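Long-range contact in packaging protein UL32 (Human herpesvirus 8 type M, PDB 6XF9), which forms a zinc-binding pentameric ring required for herpesviral genome packaging and probably helps bring new capsids to nuclear replication compartments: residues F131-K135 with Q152-S156. Residues are numbered along the deposited sequence.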
loop_
_atom_site.group_PDB
_atom_site.type_symbol
_atom_site.label_atom_id
_atom_site.label_comp_id
_atom_site.label_asym_id
_atom_site.label_seq_id
_atom_site.Cartn_x
_atom_site.Cartn_y
_atom_site.Cartn_z
ATOM N N PHE D 131 23.350 -11.774 -33.469
ATOM C CA PHE D 131 24.575 -10.996 -33.457
ATOM C C PHE D 131 24.543 -9.797 -32.523
ATOM O O PHE D 131 25.618 -9.300 -32.155
ATOM C CB PHE D 131 24.904 -10.513 -34.869
ATOM C CG PHE D 131 25.387 -11.603 -35.781
ATOM C CD1 PHE D 131 26.630 -12.156 -35.603
ATOM C CD2 PHE D 131 24.590 -12.078 -36.806
ATOM C CE1 PHE D 131 27.074 -13.163 -36.424
ATOM C CE2 PHE D 131 25.030 -13.083 -37.624
ATOM C CZ PHE D 131 26.281 -13.628 -37.431
ATOM N N PHE D 132 23.363 -9.301 -32.135
ATOM C CA PHE D 132 23.326 -8.038 -31.393
ATOM C C PHE D 132 22.538 -8.074 -30.090
ATOM O O PHE D 132 23.051 -7.653 -29.052
ATOM C CB PHE D 132 22.783 -6.943 -32.299
ATOM C CG PHE D 132 23.665 -6.659 -33.460
ATOM C CD1 PHE D 132 24.730 -5.781 -33.327
ATOM C CD2 PHE D 132 23.470 -7.292 -34.673
ATOM C CE1 PHE D 132 25.573 -5.505 -34.396
ATOM C CE2 PHE D 132 24.301 -7.024 -35.747
ATOM C CZ PHE D 132 25.361 -6.129 -35.602
ATOM N N VAL D 133 21.311 -8.574 -30.107
ATOM C CA VAL D 133 20.539 -8.591 -28.872
ATOM C C VAL D 133 21.098 -9.648 -27.929
ATOM O O VAL D 133 21.540 -9.338 -26.813
ATOM C CB VAL D 133 19.046 -8.833 -29.157
ATOM C CG1 VAL D 133 18.261 -8.806 -27.857
ATOM C CG2 VAL D 133 18.514 -7.830 -30.140
ATOM N N GLN D 134 21.131 -10.911 -28.378
ATOM C CA GLN D 134 21.519 -11.997 -27.484
ATOM C C GLN D 134 23.009 -12.311 -27.512
ATOM O O GLN D 134 23.528 -12.837 -26.513
ATOM C CB GLN D 134 20.740 -13.275 -27.823
ATOM C CG GLN D 134 19.245 -13.099 -28.089
ATOM C CD GLN D 134 18.416 -12.781 -26.842
ATOM O OE1 GLN D 134 18.921 -12.250 -25.851
ATOM N NE2 GLN D 134 17.125 -13.097 -26.902
ATOM N N LYS D 135 23.703 -11.964 -28.604
ATOM C CA LYS D 135 25.155 -12.209 -28.741
ATOM C C LYS D 135 25.580 -13.664 -28.512
ATOM O O LYS D 135 26.378 -13.945 -27.618
ATOM C CB LYS D 135 25.941 -11.284 -27.807
ATOM C CG LYS D 135 25.735 -9.802 -28.081
ATOM C CD LYS D 135 26.574 -8.946 -27.145
ATOM C CE LYS D 135 26.369 -7.466 -27.419
ATOM N NZ LYS D 135 24.950 -7.056 -27.229
ATOM N N GLN D 152 17.583 -12.770 -21.206
ATOM C CA GLN D 152 17.173 -12.912 -22.599
ATOM C C GLN D 152 15.664 -13.053 -22.707
ATOM O O GLN D 152 15.058 -12.565 -23.670
ATOM C CB GLN D 152 17.882 -14.105 -23.227
ATOM C CG GLN D 152 19.384 -13.936 -23.192
ATOM C CD GLN D 152 20.101 -14.973 -23.996
ATOM O OE1 GLN D 152 19.566 -16.060 -24.229
ATOM N NE2 GLN D 152 21.323 -14.644 -24.445
ATOM N N PHE D 153 15.052 -13.757 -21.751
ATOM C CA PHE D 153 13.598 -13.844 -21.672
ATOM C C PHE D 153 12.967 -12.452 -21.714
ATOM O O PHE D 153 12.133 -12.154 -22.576
ATOM C CB PHE D 153 13.218 -14.589 -20.389
ATOM C CG PHE D 153 11.738 -14.757 -20.194
ATOM C CD1 PHE D 153 11.044 -15.758 -20.874
ATOM C CD2 PHE D 153 11.039 -13.924 -19.320
ATOM C CE1 PHE D 153 9.684 -15.918 -20.703
ATOM C CE2 PHE D 153 9.690 -14.079 -19.135
ATOM C CZ PHE D 153 9.004 -15.079 -19.825
ATOM N N LEU D 154 13.376 -11.578 -20.782
ATOM C CA LEU D 154 12.855 -10.212 -20.729
ATOM C C LEU D 154 13.080 -9.469 -22.043
ATOM O O LEU D 154 12.205 -8.727 -22.511
ATOM C CB LEU D 154 13.511 -9.457 -19.575
ATOM C CG LEU D 154 13.132 -9.937 -18.176
ATOM C CD1 LEU D 154 13.861 -9.176 -17.127
ATOM C CD2 LEU D 154 11.660 -9.706 -17.998
ATOM N N LYS D 155 14.260 -9.613 -22.643
ATOM C CA LYS D 155 14.509 -8.918 -23.899
ATOM C C LYS D 155 13.546 -9.385 -24.968
ATOM O O LYS D 155 12.866 -8.568 -25.593
ATOM C CB LYS D 155 15.964 -9.106 -24.324
ATOM C CG LYS D 155 16.889 -8.087 -23.690
ATOM C CD LYS D 155 18.303 -8.255 -24.118
ATOM C CE LYS D 155 19.007 -9.226 -23.216
ATOM N NZ LYS D 155 20.410 -9.439 -23.675
ATOM N N SER D 156 13.432 -10.703 -25.161
ATOM C CA SER D 156 12.523 -11.238 -26.175
ATOM C C SER D 156 11.102 -10.717 -25.983
ATOM O O SER D 156 10.451 -10.278 -26.942
ATOM C CB SER D 156 12.507 -12.770 -26.103
ATOM O OG SER D 156 13.769 -13.341 -26.376
#
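A small, buried contact of mixed polar and aliphatic character joins the C-terminal end of helix 124-133 to the flank of helix 145-164. Where a helix ends, its last carbonyls lack backbone amide partners, and side chains can serve them. Lys155, pointing toward 131-135, bends its long chain so that NZ makes a weak hydrogen bond to Val133 O (3.3 Å), which also accepts one from Gln419 NE2; the lysine's charge is met by a salt bridge to Glu416, and Gln419 OE1 is its stronger hydrogen-bond partner. Its methylenes offer apolar surface to the compact Val133, with Val133 CG1 3.8 Å from Lys155 CD. Lys135, at positive phi as the chain leaves the helix, folds back so that its NZ bonds Phe132 O (2.7 Å). Gln134, long and flexible, reaches between the segments, its amide oxygen OE1 in close van der Waals contact with the aliphatic Gln152 CG (3.2 Å). Ser156 OG bonds Gln152 O (3.1 Å), keeping that small hydroxyl close to its own helix. This turn out of the helix lies in the chain between His130 and Cys136, zinc ligands completed by the CxxC pair Cys52 and Cys55, with the Gln134 side chain about 6 Å from the metal.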